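Local coordinates for protein peptide amidase (Stenotrophomonas maltophilia, PDB 1M22) that probably hydrolyses amide bonds, including the C-terminal amide of peptides, as a member of the amidase signature family, at residues 205-213 / 241-251; 286-296 / 451-461. All blocks are in the same frame, centred on the assembly; numbering follows the deposited sequence.

Contact 1 (205-213 / 241-251). With EPE (4-(2-hydroxyethyl)-1-piperazine ethanesulfonic acid), chain C.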
loop_
_atom_site.group_PDB
_atom_site.type_symbol
_atom_site.label_atom_id
_atom_site.label_comp_id
_atom_site.label_asym_id
_atom_site.label_seq_id
_atom_site.Cartn_x
_atom_site.Cartn_y
_atom_site.Cartn_z
ATOM N N THR A 205 -7.047 9.187 -1.074
ATOM C CA THR A 205 -6.865 10.507 -1.650
ATOM C C THR A 205 -5.676 11.108 -0.907
ATOM O O THR A 205 -5.539 10.917 0.306
ATOM C CB THR A 205 -8.092 11.399 -1.366
ATOM O OG1 THR A 205 -9.267 10.792 -1.913
ATOM C CG2 THR A 205 -7.910 12.786 -1.967
ATOM N N VAL A 206 -4.813 11.818 -1.622
ATOM C CA VAL A 206 -3.672 12.449 -0.972
ATOM C C VAL A 206 -4.213 13.515 -0.023
ATOM O O VAL A 206 -4.899 14.449 -0.442
ATOM C CB VAL A 206 -2.725 13.088 -2.006
ATOM C CG1 VAL A 206 -1.672 13.932 -1.297
ATOM C CG2 VAL A 206 -2.054 11.994 -2.826
ATOM N N GLY A 207 -3.915 13.355 1.260
ATOM C CA GLY A 207 -4.400 14.298 2.249
ATOM C C GLY A 207 -5.309 13.653 3.278
ATOM O O GLY A 207 -5.564 14.245 4.326
ATOM N N LEU A 208 -5.808 12.451 2.996
ATOM C CA LEU A 208 -6.680 11.776 3.954
ATOM C C LEU A 208 -5.873 11.255 5.137
ATOM O O LEU A 208 -6.322 11.318 6.279
ATOM C CB LEU A 208 -7.419 10.604 3.295
ATOM C CG LEU A 208 -8.381 9.851 4.231
ATOM C CD1 LEU A 208 -9.517 10.775 4.659
ATOM C CD2 LEU A 208 -8.934 8.618 3.523
ATOM N N VAL A 209 -4.678 10.744 4.847
ATOM C CA VAL A 209 -3.784 10.185 5.857
ATOM C C VAL A 209 -2.461 10.948 5.854
ATOM O O VAL A 209 -1.838 11.127 4.806
ATOM C CB VAL A 209 -3.501 8.689 5.575
ATOM C CG1 VAL A 209 -2.584 8.115 6.651
ATOM C CG2 VAL A 209 -4.811 7.913 5.507
ATOM N N SER A 210 -2.022 11.381 7.029
ATOM C CA SER A 210 -0.782 12.138 7.129
ATOM C C SER A 210 0.447 11.398 6.614
ATOM O O SER A 210 0.612 10.202 6.853
ATOM C CB SER A 210 -0.537 12.538 8.581
ATOM O OG SER A 210 0.674 13.266 8.692
ATOM N N ARG A 211 1.311 12.129 5.914
ATOM C CA ARG A 211 2.558 11.564 5.413
ATOM C C ARG A 211 3.703 11.924 6.361
ATOM O O ARG A 211 4.866 11.621 6.081
ATOM C CB ARG A 211 2.896 12.094 4.010
ATOM C CG ARG A 211 2.099 11.484 2.854
ATOM C CD ARG A 211 0.729 12.129 2.691
ATOM N NE ARG A 211 0.833 13.575 2.500
ATOM C CZ ARG A 211 1.237 14.164 1.378
ATOM N NH1 ARG A 211 1.571 13.444 0.315
ATOM N NH2 ARG A 211 1.345 15.487 1.333
ATOM N N ASP A 212 3.397 12.559 7.486
ATOM C CA ASP A 212 4.476 12.919 8.394
ATOM C C ASP A 212 5.139 11.668 8.961
ATOM O O ASP A 212 4.475 10.687 9.303
ATOM C CB ASP A 212 3.973 13.818 9.526
ATOM C CG ASP A 212 5.101 14.629 10.161
ATOM O OD1 ASP A 212 5.817 15.346 9.423
ATOM O OD2 ASP A 212 5.273 14.548 11.390
ATOM N N GLY A 213 6.463 11.697 9.035
ATOM C CA GLY A 213 7.188 10.561 9.565
ATOM C C GLY A 213 7.406 9.437 8.573
ATOM O O GLY A 213 7.720 8.318 8.969
ATOM N N ILE A 241 -6.261 5.374 10.823
ATOM C CA ILE A 241 -5.173 6.237 10.370
ATOM C C ILE A 241 -5.571 7.562 9.727
ATOM O O ILE A 241 -4.748 8.474 9.651
ATOM C CB ILE A 241 -4.213 5.484 9.405
ATOM C CG1 ILE A 241 -4.934 5.083 8.115
ATOM C CG2 ILE A 241 -3.642 4.254 10.107
ATOM C CD1 ILE A 241 -4.023 4.402 7.095
ATOM N N ALA A 242 -6.810 7.682 9.266
ATOM C CA ALA A 242 -7.243 8.932 8.646
ATOM C C ALA A 242 -7.333 10.039 9.687
ATOM O O ALA A 242 -7.772 9.808 10.815
ATOM C CB ALA A 242 -8.598 8.747 7.967
ATOM N N GLY A 243 -6.912 11.243 9.312
ATOM C CA GLY A 243 -6.986 12.351 10.247
ATOM C C GLY A 243 -6.103 13.526 9.884
ATOM O O GLY A 243 -5.082 13.368 9.214
ATOM N N ARG A 244 -6.504 14.711 10.331
ATOM C CA ARG A 244 -5.749 15.928 10.069
ATOM C C ARG A 244 -4.502 15.988 10.951
ATOM O O ARG A 244 -4.534 15.625 12.129
ATOM C CB ARG A 244 -6.625 17.155 10.329
ATOM C CG ARG A 244 -5.983 18.476 9.941
ATOM C CD ARG A 244 -6.961 19.630 10.103
ATOM N NE ARG A 244 -6.395 20.894 9.642
ATOM C CZ ARG A 244 -7.050 22.051 9.633
ATOM N NH1 ARG A 244 -8.305 22.108 10.060
ATOM N NH2 ARG A 244 -6.452 23.150 9.195
ATOM N N ASP A 245 -3.401 16.444 10.364
ATOM C CA ASP A 245 -2.129 16.568 11.067
ATOM C C ASP A 245 -1.494 17.894 10.658
ATOM O O ASP A 245 -1.239 18.124 9.476
ATOM C CB ASP A 245 -1.218 15.391 10.688
ATOM C CG ASP A 245 0.174 15.487 11.298
ATOM O OD1 ASP A 245 0.400 16.315 12.208
ATOM O OD2 ASP A 245 1.054 14.715 10.865
ATOM N N ASP A 246 -1.251 18.767 11.633
ATOM C CA ASP A 246 -0.648 20.069 11.350
ATOM C C ASP A 246 0.685 19.968 10.610
ATOM O O ASP A 246 1.065 20.888 9.888
ATOM C CB ASP A 246 -0.429 20.864 12.644
ATOM C CG ASP A 246 -1.727 21.249 13.328
ATOM O OD1 ASP A 246 -2.705 21.573 12.624
ATOM O OD2 ASP A 246 -1.759 21.246 14.576
ATOM N N ALA A 247 1.392 18.855 10.787
ATOM C CA ALA A 247 2.688 18.672 10.137
ATOM C C ALA A 247 2.587 18.324 8.651
ATOM O O ALA A 247 3.592 18.340 7.938
ATOM C CB ALA A 247 3.490 17.608 10.867
ATOM N N ASP A 248 1.380 18.017 8.184
ATOM C CA ASP A 248 1.168 17.674 6.778
ATOM C C ASP A 248 0.043 18.533 6.205
ATOM O O ASP A 248 -1.136 18.205 6.340
ATOM C CB ASP A 248 0.819 16.187 6.643
ATOM C CG ASP A 248 0.641 15.752 5.196
ATOM O OD1 ASP A 248 0.802 16.594 4.285
ATOM O OD2 ASP A 248 0.334 14.563 4.968
ATOM N N PRO A 249 0.399 19.647 5.545
ATOM C CA PRO A 249 -0.563 20.578 4.943
ATOM C C PRO A 249 -1.617 19.958 4.030
ATOM O O PRO A 249 -2.722 20.488 3.899
ATOM C CB PRO A 249 0.335 21.564 4.200
ATOM C CG PRO A 249 1.559 21.596 5.043
ATOM C CD PRO A 249 1.778 20.131 5.355
ATOM N N ALA A 250 -1.285 18.841 3.391
ATOM C CA ALA A 250 -2.238 18.200 2.496
ATOM C C ALA A 250 -3.481 17.743 3.252
ATOM O O ALA A 250 -4.570 17.685 2.681
ATOM C CB ALA A 250 -1.584 17.010 1.794
ATOM N N THR A 251 -3.328 17.428 4.536
ATOM C CA THR A 251 -4.472 16.966 5.318
ATOM C C THR A 251 -5.457 18.083 5.642
ATOM O O THR A 251 -6.589 17.817 6.042
ATOM C CB THR A 251 -4.037 16.263 6.634
ATOM O OG1 THR A 251 -3.376 17.194 7.504
ATOM C CG2 THR A 251 -3.101 15.102 6.325
HETATM N N1 EPE C . 4.713 21.596 -0.149
HETATM C C2 EPE C . 5.936 20.952 0.474
HETATM C C3 EPE C . 6.922 22.125 0.627
HETATM N N4 EPE C . 7.375 22.538 -0.668
HETATM C C5 EPE C . 6.262 22.981 -1.525
HETATM C C6 EPE C . 5.123 21.989 -1.583
HETATM C C7 EPE C . 8.330 23.711 -0.663
HETATM C C8 EPE C . 9.577 23.573 0.180
HETATM O O8 EPE C . 9.440 24.268 1.464
HETATM C C9 EPE C . 3.502 20.682 -0.387
HETATM C C10 EPE C . 3.092 20.067 0.919
HETATM S S EPE C . 1.550 19.134 0.787
HETATM O O1S EPE C . 1.457 18.698 2.173
HETATM O O2S EPE C . 1.555 17.951 -0.173
HETATM O O3S EPE C . 0.522 20.100 0.472
HETATM O O HOH W 1 -3.559 10.961 9.369
HETATM O O HOH W 2 4.518 15.822 6.919
#
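Val206 and Ala250 open this meeting of two loops with a loose methyl contact, while Val206 CG1 also lies over one face of the Arg211 guanidinium, offset toward its rim. Gly207, with phi 118°, lies on the type II turn from Thr205 to Leu208, and its lack of a side chain lets its CA approach Ala250 O to 3.4 Å. At Leu208 the backbone takes over: Gly243 N donates to Leu208 O at 3.1 Å, and the small Ala242 CB fits beside Leu208 CG. Val209 supplies branched bulk, its CG2 3.9 Å from Ile241 CG1. A water joins Ser210 N to Ile241 O and Gly243 O. With OG anti to its own N (chi1 179°), Ser210 gives its proton to the anti lone pair of Asp245 OD2, OG to OD2 2.6 Å, and accepts from Asp212 N in an ST turn. Arg211 folds back at chi2 and chi3 to grip Asp248 side-on, NE to OD2 at 2.7 Å and NH2 to OD1 at 3.2 Å, the two planes nearly coplanar. Asp248 OD2 also takes Arg211 N at 2.8 Å, and OD1 accepts Ala250 N in an Asx turn, so both carboxylate oxygens are held twice and the charge is probably well stabilised. Arg211 NH2 reaches on to a sulfonate oxygen of the bound buffer molecule, EPE O2S, at 2.9 Å. Asp212 lays its carboxylate against Ala247 CB. Arg211 NH1 bonds Phe219 O and Asp222 O, just before strand 223-228. Helix 231-241 ends at Ile241, and helix 112-119 packs Tyr112, Leu113 and Leu117 against Ser210, Asp245, Val209 and Ile241.

Contact 2 (286-296 / 451-461)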
loop_
_atom_site.group_PDB
_atom_site.type_symbol
_atom_site.label_atom_id
_atom_site.label_comp_id
_atom_site.label_asym_id
_atom_site.label_seq_id
_atom_site.Cartn_x
_atom_site.Cartn_y
_atom_site.Cartn_z
ATOM N N TYR A 286 -4.926 -9.396 -21.857
ATOM C CA TYR A 286 -3.759 -10.054 -21.285
ATOM C C TYR A 286 -4.091 -11.545 -21.218
ATOM O O TYR A 286 -5.226 -11.920 -20.925
ATOM C CB TYR A 286 -3.503 -9.467 -19.892
ATOM C CG TYR A 286 -2.335 -10.045 -19.128
ATOM C CD1 TYR A 286 -2.494 -11.169 -18.320
ATOM C CD2 TYR A 286 -1.079 -9.437 -19.172
ATOM C CE1 TYR A 286 -1.434 -11.669 -17.567
ATOM C CE2 TYR A 286 -0.012 -9.932 -18.425
ATOM C CZ TYR A 286 -0.199 -11.045 -17.624
ATOM O OH TYR A 286 0.842 -11.519 -16.859
ATOM N N ARG A 287 -3.111 -12.394 -21.510
ATOM C CA ARG A 287 -3.329 -13.838 -21.506
ATOM C C ARG A 287 -4.038 -14.354 -20.252
ATOM O O ARG A 287 -3.519 -14.231 -19.139
ATOM C CB ARG A 287 -1.995 -14.573 -21.673
ATOM C CG ARG A 287 -2.139 -16.078 -21.869
ATOM C CD ARG A 287 -0.785 -16.770 -21.941
ATOM N NE ARG A 287 -0.064 -16.710 -20.671
ATOM C CZ ARG A 287 -0.469 -17.300 -19.550
ATOM N NH1 ARG A 287 -1.596 -18.001 -19.533
ATOM N NH2 ARG A 287 0.254 -17.191 -18.443
ATOM N N GLY A 288 -5.221 -14.933 -20.445
ATOM C CA GLY A 288 -5.987 -15.475 -19.336
ATOM C C GLY A 288 -6.902 -14.482 -18.639
ATOM O O GLY A 288 -7.698 -14.862 -17.781
ATOM N N MET A 289 -6.804 -13.212 -19.017
ATOM C CA MET A 289 -7.612 -12.166 -18.394
ATOM C C MET A 289 -9.078 -12.063 -18.833
ATOM O O MET A 289 -9.959 -11.853 -18.000
ATOM C CB MET A 289 -6.938 -10.805 -18.597
ATOM C CG MET A 289 -7.481 -9.690 -17.703
ATOM S SD MET A 289 -7.070 -9.917 -15.948
ATOM C CE MET A 289 -5.375 -9.360 -15.927
ATOM N N PRO A 290 -9.366 -12.212 -20.139
ATOM C CA PRO A 290 -10.756 -12.109 -20.596
ATOM C C PRO A 290 -11.830 -12.782 -19.736
ATOM O O PRO A 290 -12.823 -12.152 -19.376
ATOM C CB PRO A 290 -10.692 -12.677 -22.012
ATOM C CG PRO A 290 -9.356 -12.207 -22.474
ATOM C CD PRO A 290 -8.469 -12.505 -21.274
ATOM N N PRO A 291 -11.651 -14.066 -19.391
ATOM C CA PRO A 291 -12.658 -14.751 -18.572
ATOM C C PRO A 291 -12.856 -14.120 -17.197
ATOM O O PRO A 291 -13.978 -14.036 -16.692
ATOM C CB PRO A 291 -12.113 -16.175 -18.467
ATOM C CG PRO A 291 -11.283 -16.324 -19.709
ATOM C CD PRO A 291 -10.581 -14.996 -19.788
ATOM N N LEU A 292 -11.758 -13.681 -16.592
ATOM C CA LEU A 292 -11.822 -13.079 -15.269
ATOM C C LEU A 292 -12.514 -11.728 -15.258
ATOM O O LEU A 292 -13.409 -11.494 -14.447
ATOM C CB LEU A 292 -10.416 -12.932 -14.685
ATOM C CG LEU A 292 -9.674 -14.236 -14.390
ATOM C CD1 LEU A 292 -8.290 -13.921 -13.858
ATOM C CD2 LEU A 292 -10.465 -15.064 -13.385
ATOM N N ILE A 293 -12.118 -10.836 -16.159
ATOM C CA ILE A 293 -12.731 -9.518 -16.181
ATOM C C ILE A 293 -14.181 -9.584 -16.662
ATOM O O ILE A 293 -15.008 -8.777 -16.240
ATOM C CB ILE A 293 -11.900 -8.523 -17.036
ATOM C CG1 ILE A 293 -12.375 -7.092 -16.771
ATOM C CG2 ILE A 293 -11.994 -8.872 -18.508
ATOM C CD1 ILE A 293 -12.173 -6.632 -15.336
ATOM N N GLU A 294 -14.497 -10.546 -17.527
ATOM C CA GLU A 294 -15.872 -10.700 -18.001
ATOM C C GLU A 294 -16.747 -11.143 -16.834
ATOM O O GLU A 294 -17.859 -10.643 -16.647
ATOM C CB GLU A 294 -15.959 -11.750 -19.111
ATOM C CG GLU A 294 -15.549 -11.256 -20.478
ATOM C CD GLU A 294 -15.661 -12.332 -21.540
ATOM O OE1 GLU A 294 -15.030 -13.397 -21.373
ATOM O OE2 GLU A 294 -16.377 -12.115 -22.539
ATOM N N GLN A 295 -16.238 -12.087 -16.049
ATOM C CA GLN A 295 -16.980 -12.584 -14.901
ATOM C C GLN A 295 -17.178 -11.465 -13.884
ATOM O O GLN A 295 -18.248 -11.344 -13.290
ATOM C CB GLN A 295 -16.236 -13.746 -14.246
ATOM C CG GLN A 295 -17.008 -14.401 -13.115
ATOM C CD GLN A 295 -18.344 -14.960 -13.572
ATOM O OE1 GLN A 295 -18.406 -15.782 -14.487
ATOM N NE2 GLN A 295 -19.420 -14.517 -12.932
ATOM N N ALA A 296 -16.144 -10.652 -13.685
ATOM C CA ALA A 296 -16.224 -9.545 -12.736
ATOM C C ALA A 296 -17.301 -8.553 -13.159
ATOM O O ALA A 296 -18.077 -8.081 -12.330
ATOM C CB ALA A 296 -14.883 -8.843 -12.636
ATOM N N MET A 451 -9.772 -10.891 -7.631
ATOM C CA MET A 451 -10.845 -11.319 -8.516
ATOM C C MET A 451 -10.602 -12.683 -9.157
ATOM O O MET A 451 -11.377 -13.128 -10.001
ATOM C CB MET A 451 -11.115 -10.266 -9.596
ATOM C CG MET A 451 -10.118 -10.195 -10.729
ATOM S SD MET A 451 -10.884 -9.322 -12.122
ATOM C CE MET A 451 -12.149 -10.387 -12.459
ATOM N N GLY A 452 -9.528 -13.348 -8.747
ATOM C CA GLY A 452 -9.235 -14.659 -9.293
ATOM C C GLY A 452 -7.754 -14.892 -9.477
ATOM O O GLY A 452 -6.922 -14.189 -8.904
ATOM N N GLN A 453 -7.425 -15.894 -10.282
ATOM C CA GLN A 453 -6.037 -16.226 -10.552
ATOM C C GLN A 453 -5.884 -16.706 -11.983
ATOM O O GLN A 453 -6.853 -17.128 -12.614
ATOM C CB GLN A 453 -5.553 -17.341 -9.613
ATOM C CG GLN A 453 -5.545 -16.983 -8.136
ATOM C CD GLN A 453 -5.081 -18.134 -7.254
ATOM O OE1 GLN A 453 -4.921 -17.976 -6.043
ATOM N NE2 GLN A 453 -4.869 -19.298 -7.859
ATOM N N ILE A 454 -4.663 -16.611 -12.489
ATOM C CA ILE A 454 -4.326 -17.095 -13.819
ATOM C C ILE A 454 -3.117 -17.989 -13.563
ATOM O O ILE A 454 -2.086 -17.525 -13.071
ATOM C CB ILE A 454 -3.927 -15.954 -14.782
ATOM C CG1 ILE A 454 -5.120 -15.021 -15.008
ATOM C CG2 ILE A 454 -3.451 -16.543 -16.111
ATOM C CD1 ILE A 454 -4.815 -13.819 -15.883
ATOM N N ASP A 455 -3.264 -19.274 -13.861
ATOM C CA ASP A 455 -2.188 -20.235 -13.657
ATOM C C ASP A 455 -1.685 -20.236 -12.212
ATOM O O ASP A 455 -0.486 -20.380 -11.965
ATOM C CB ASP A 455 -1.025 -19.936 -14.607
ATOM C CG ASP A 455 -1.421 -20.037 -16.067
ATOM O OD1 ASP A 455 -1.955 -21.092 -16.467
ATOM O OD2 ASP A 455 -1.194 -19.063 -16.816
ATOM N N GLY A 456 -2.603 -20.062 -11.266
ATOM C CA GLY A 456 -2.237 -20.069 -9.859
ATOM C C GLY A 456 -1.716 -18.765 -9.278
ATOM O O GLY A 456 -1.408 -18.699 -8.089
ATOM N N LEU A 457 -1.619 -17.726 -10.101
ATOM C CA LEU A 457 -1.121 -16.433 -9.640
ATOM C C LEU A 457 -2.278 -15.433 -9.551
ATOM O O LEU A 457 -3.058 -15.290 -10.490
ATOM C CB LEU A 457 -0.037 -15.931 -10.596
ATOM C CG LEU A 457 1.180 -16.862 -10.721
ATOM C CD1 LEU A 457 2.127 -16.331 -11.783
ATOM C CD2 LEU A 457 1.889 -16.977 -9.377
ATOM N N PRO A 458 -2.396 -14.726 -8.416
ATOM C CA PRO A 458 -3.473 -13.750 -8.215
ATOM C C PRO A 458 -3.585 -12.595 -9.196
ATOM O O PRO A 458 -2.587 -12.062 -9.680
ATOM C CB PRO A 458 -3.217 -13.235 -6.803
ATOM C CG PRO A 458 -2.544 -14.378 -6.126
ATOM C CD PRO A 458 -1.591 -14.867 -7.189
ATOM N N VAL A 459 -4.832 -12.207 -9.441
ATOM C CA VAL A 459 -5.180 -11.078 -10.297
ATOM C C VAL A 459 -6.212 -10.271 -9.509
ATOM O O VAL A 459 -7.061 -10.843 -8.819
ATOM C CB VAL A 459 -5.812 -11.533 -11.631
ATOM C CG1 VAL A 459 -6.287 -10.326 -12.423
ATOM C CG2 VAL A 459 -4.798 -12.324 -12.440
ATOM N N GLY A 460 -6.130 -8.950 -9.600
ATOM C CA GLY A 460 -7.066 -8.111 -8.874
ATOM C C GLY A 460 -7.912 -7.200 -9.738
ATOM O O GLY A 460 -7.589 -6.933 -10.899
ATOM N N LEU A 461 -9.022 -6.751 -9.161
ATOM C CA LEU A 461 -9.939 -5.825 -9.816
ATOM C C LEU A 461 -9.722 -4.463 -9.157
ATOM O O LEU A 461 -9.875 -4.309 -7.934
ATOM C CB LEU A 461 -11.390 -6.270 -9.618
ATOM C CG LEU A 461 -12.452 -5.364 -10.247
ATOM C CD1 LEU A 461 -12.304 -5.366 -11.762
ATOM C CD2 LEU A 461 -13.832 -5.852 -9.841
#
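Asp455 OD2 sits at the edge of the Arg287 guanidinium, close to its plane, and is gripped end-on by NH1 and NH2, both 2.9 Å from that one oxygen. The carboxylate is turned 35° from the guanidinium; NH1 meets the syn lone pair of OD2, while NH2 comes nearly along its C-O axis. Arginine suits this exposed place, since a long chain bent at chi3 can reach the hairpin turn. Ile454 CD1 lies at the edge of the Tyr286 ring, 4.3 Å from Tyr286 CD1; the tyrosine OH bonds Val420 N, and Phe431 stacks with the ring edge-to-face. The partner is a beta hairpin, strands 446-454 and 457-464 joined by a type I' turn, with a classic bulge where Met451 and Gly452 both face Val459. Helix 289-296 lies over it, nearly antiparallel to strand 451-454 (171°) with the axes 8.6 Å apart. A CB on Gly288 would run into Ile454 CG2; with none there, Ile454 CD1 lies 3.5 Å from Gly288 C. Leu292 starts out toward the hairpin and brings CD1 to 3.5 Å from Ile454 CG1. Met289 folds its flexible chain to set SD 3.6 Å from Val459 CG1. One turn beyond, the Ile293 side chain crosses that of Leu461 at about a right angle, CD1 to CD1 at 3.8 Å, and Tyr480 of helix 470-484 touches Ala296, Met451 and Leu461.

Contacts 1 and 2 lie on opposite sides of the chain's centre, their own centres 35 Å apart and their nearest atoms about 15 Å, so neither touches the other. The mixed central sheet connects them: strand 200-203, which leads into segment 205-213, is the neighbour of strand 446-454, which runs into the hairpin of 451-461. Along the chain contact 1 closes before contact 2 opens. Contact 1 lies closer to the active site, the side chain of Ile241 about 11 Å from that of Lys86 and so not in contact with it, and the buffer molecule binds at its edge. Contact 2 joins helix to sheet away from the annotated catalytic residues.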